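Local coordinates for reticulocyte binding protein (Streptococcus agalactiae COH1, PDB 3FAW), which is a cell-wall-anchored pullulanase of group B streptococci that probably hydrolyses the alpha-1,6 branch linkages of pullulan and related alpha-glucans, at residues A148-P153 with V214-P219. Residues are numbered along the deposited sequence; the frame is centred on the assembly and turned at random.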
# COMPACT_ATOMS: atom_id res chain seq x y z
N ALA A 148 -25.33 1.42 -18.48
CA ALA A 148 -24.93 1.85 -17.14
C ALA A 148 -25.66 1.06 -16.05
O ALA A 148 -26.82 0.71 -16.19
CB ALA A 148 -25.20 3.34 -16.98
N SER A 149 -24.95 0.81 -14.95
CA SER A 149 -25.49 0.09 -13.79
C SER A 149 -24.93 0.68 -12.50
O SER A 149 -23.72 0.91 -12.40
CB SER A 149 -25.15 -1.40 -13.88
OG SER A 149 -26.05 -2.08 -14.74
N LEU A 150 -25.80 0.91 -11.52
CA LEU A 150 -25.42 1.40 -10.19
C LEU A 150 -26.20 0.64 -9.11
O LEU A 150 -27.43 0.59 -9.16
CB LEU A 150 -25.71 2.89 -10.05
CG LEU A 150 -25.31 3.52 -8.71
CD1 LEU A 150 -23.80 3.74 -8.64
CD2 LEU A 150 -26.06 4.82 -8.45
N TRP A 151 -25.49 0.06 -8.15
CA TRP A 151 -26.12 -0.67 -7.05
C TRP A 151 -26.49 0.30 -5.92
O TRP A 151 -25.63 1.01 -5.41
CB TRP A 151 -25.17 -1.76 -6.53
CG TRP A 151 -25.74 -2.62 -5.44
CD1 TRP A 151 -26.50 -3.74 -5.59
CD2 TRP A 151 -25.57 -2.44 -4.03
NE1 TRP A 151 -26.83 -4.26 -4.36
CE2 TRP A 151 -26.27 -3.48 -3.38
CE3 TRP A 151 -24.90 -1.49 -3.24
CZ2 TRP A 151 -26.31 -3.60 -1.99
CZ3 TRP A 151 -24.94 -1.61 -1.86
CH2 TRP A 151 -25.65 -2.66 -1.25
N SER A 152 -27.77 0.33 -5.56
CA SER A 152 -28.26 1.24 -4.51
C SER A 152 -29.69 0.87 -4.06
O SER A 152 -30.65 1.54 -4.41
CB SER A 152 -28.23 2.70 -5.00
OG SER A 152 -28.54 3.61 -3.96
N PRO A 153 -29.81 -0.20 -3.26
CA PRO A 153 -31.12 -0.82 -3.03
C PRO A 153 -32.13 0.02 -2.23
O PRO A 153 -33.33 -0.23 -2.35
CB PRO A 153 -30.77 -2.11 -2.29
CG PRO A 153 -29.48 -1.84 -1.63
CD PRO A 153 -28.74 -0.89 -2.51
N VAL A 214 -28.74 13.70 -3.23
CA VAL A 214 -27.29 13.87 -3.22
C VAL A 214 -26.64 13.36 -4.51
O VAL A 214 -27.11 12.39 -5.10
CB VAL A 214 -26.66 13.19 -1.97
CG1 VAL A 214 -26.71 11.66 -2.09
CG2 VAL A 214 -25.23 13.68 -1.76
N LYS A 215 -25.58 14.03 -4.94
CA LYS A 215 -24.88 13.68 -6.18
C LYS A 215 -23.62 12.86 -5.87
O LYS A 215 -22.74 13.33 -5.14
CB LYS A 215 -24.54 14.94 -6.98
CG LYS A 215 -25.79 15.68 -7.47
CD LYS A 215 -25.48 17.03 -8.11
CE LYS A 215 -26.78 17.76 -8.46
NZ LYS A 215 -26.57 19.08 -9.12
N ILE A 216 -23.55 11.66 -6.43
CA ILE A 216 -22.49 10.69 -6.08
C ILE A 216 -21.58 10.31 -7.25
O ILE A 216 -21.92 10.52 -8.42
CB ILE A 216 -23.08 9.41 -5.39
CG1 ILE A 216 -23.88 8.54 -6.36
CG2 ILE A 216 -23.95 9.79 -4.19
CD1 ILE A 216 -23.06 7.56 -7.17
N LEU A 217 -20.43 9.73 -6.91
CA LEU A 217 -19.44 9.30 -7.90
C LEU A 217 -19.55 7.79 -8.09
O LEU A 217 -19.45 7.04 -7.12
CB LEU A 217 -18.02 9.66 -7.42
CG LEU A 217 -16.84 9.04 -8.18
CD1 LEU A 217 -16.94 9.32 -9.68
CD2 LEU A 217 -15.50 9.53 -7.63
N ASP A 218 -19.77 7.37 -9.33
CA ASP A 218 -19.81 5.95 -9.68
C ASP A 218 -18.55 5.25 -9.14
O ASP A 218 -17.44 5.55 -9.59
CB ASP A 218 -19.90 5.80 -11.20
CG ASP A 218 -20.16 4.37 -11.65
OD1 ASP A 218 -20.19 3.45 -10.80
OD2 ASP A 218 -20.33 4.16 -12.87
N PRO A 219 -18.71 4.33 -8.17
CA PRO A 219 -17.52 3.64 -7.65
C PRO A 219 -16.78 2.77 -8.67
O PRO A 219 -15.60 2.52 -8.50
CB PRO A 219 -18.07 2.79 -6.49
CG PRO A 219 -19.52 2.74 -6.66
CD PRO A 219 -19.95 3.90 -7.50
O HOH W 1 -21.61 1.14 -10.46
O HOH W 2 -22.67 3.32 -13.79
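Leu150 carries the apolar half of this contact through a single methyl, CD1, which lies 4.2 Å from CD1 of Ile216 and 4.0 Å from CD of Pro219. The leucine and isoleucine side chains meet tip to tip, whereas Leu150 and the proline cross at about a right angle, the methyl meeting the ring at CD. Leu150 swings CG anti to its backbone N (chi1 -179°), which carries the branched end over to Ile216; in the isoleucine, CG1 between its own N and carbonyl carbon (chi1 69°) directs the CG1-CD1 branch at the leucine methyl. Leu150 and Ile216, both buried, suit a place where apolar branches pack, and the partly exposed Pro219 adds the apolar CD of its ring.

Asp218 supplies the polar half. Its carboxylate faces the backbone of the other segment across two waters, each donating to Ser149 O and to one carboxylate oxygen: the first lies 2.7 Å from Asp218 OD1, the second 2.7 Å from Asp218 OD2. A carboxylate suits this buried spot because each oxygen accepts two bonds, one from a water and one from Tyr220 N (OD1) or Tyr203 OH (OD2), which satisfies the group and probably fixes its rotation.

Both segments belong to the CBM48-like domain, a beta-sandwich in this family. Strand 146-151 pairs with strands 136-139 and 184-189, while strand 212-216 pairs with 202-209, so the two are joined by side chains and water rather than as neighbouring strands. Leu150 also packs on Val158 of strand 157-164 and Tyr205 of strand 202-209, and Ile216 touches Asp403 in a loop.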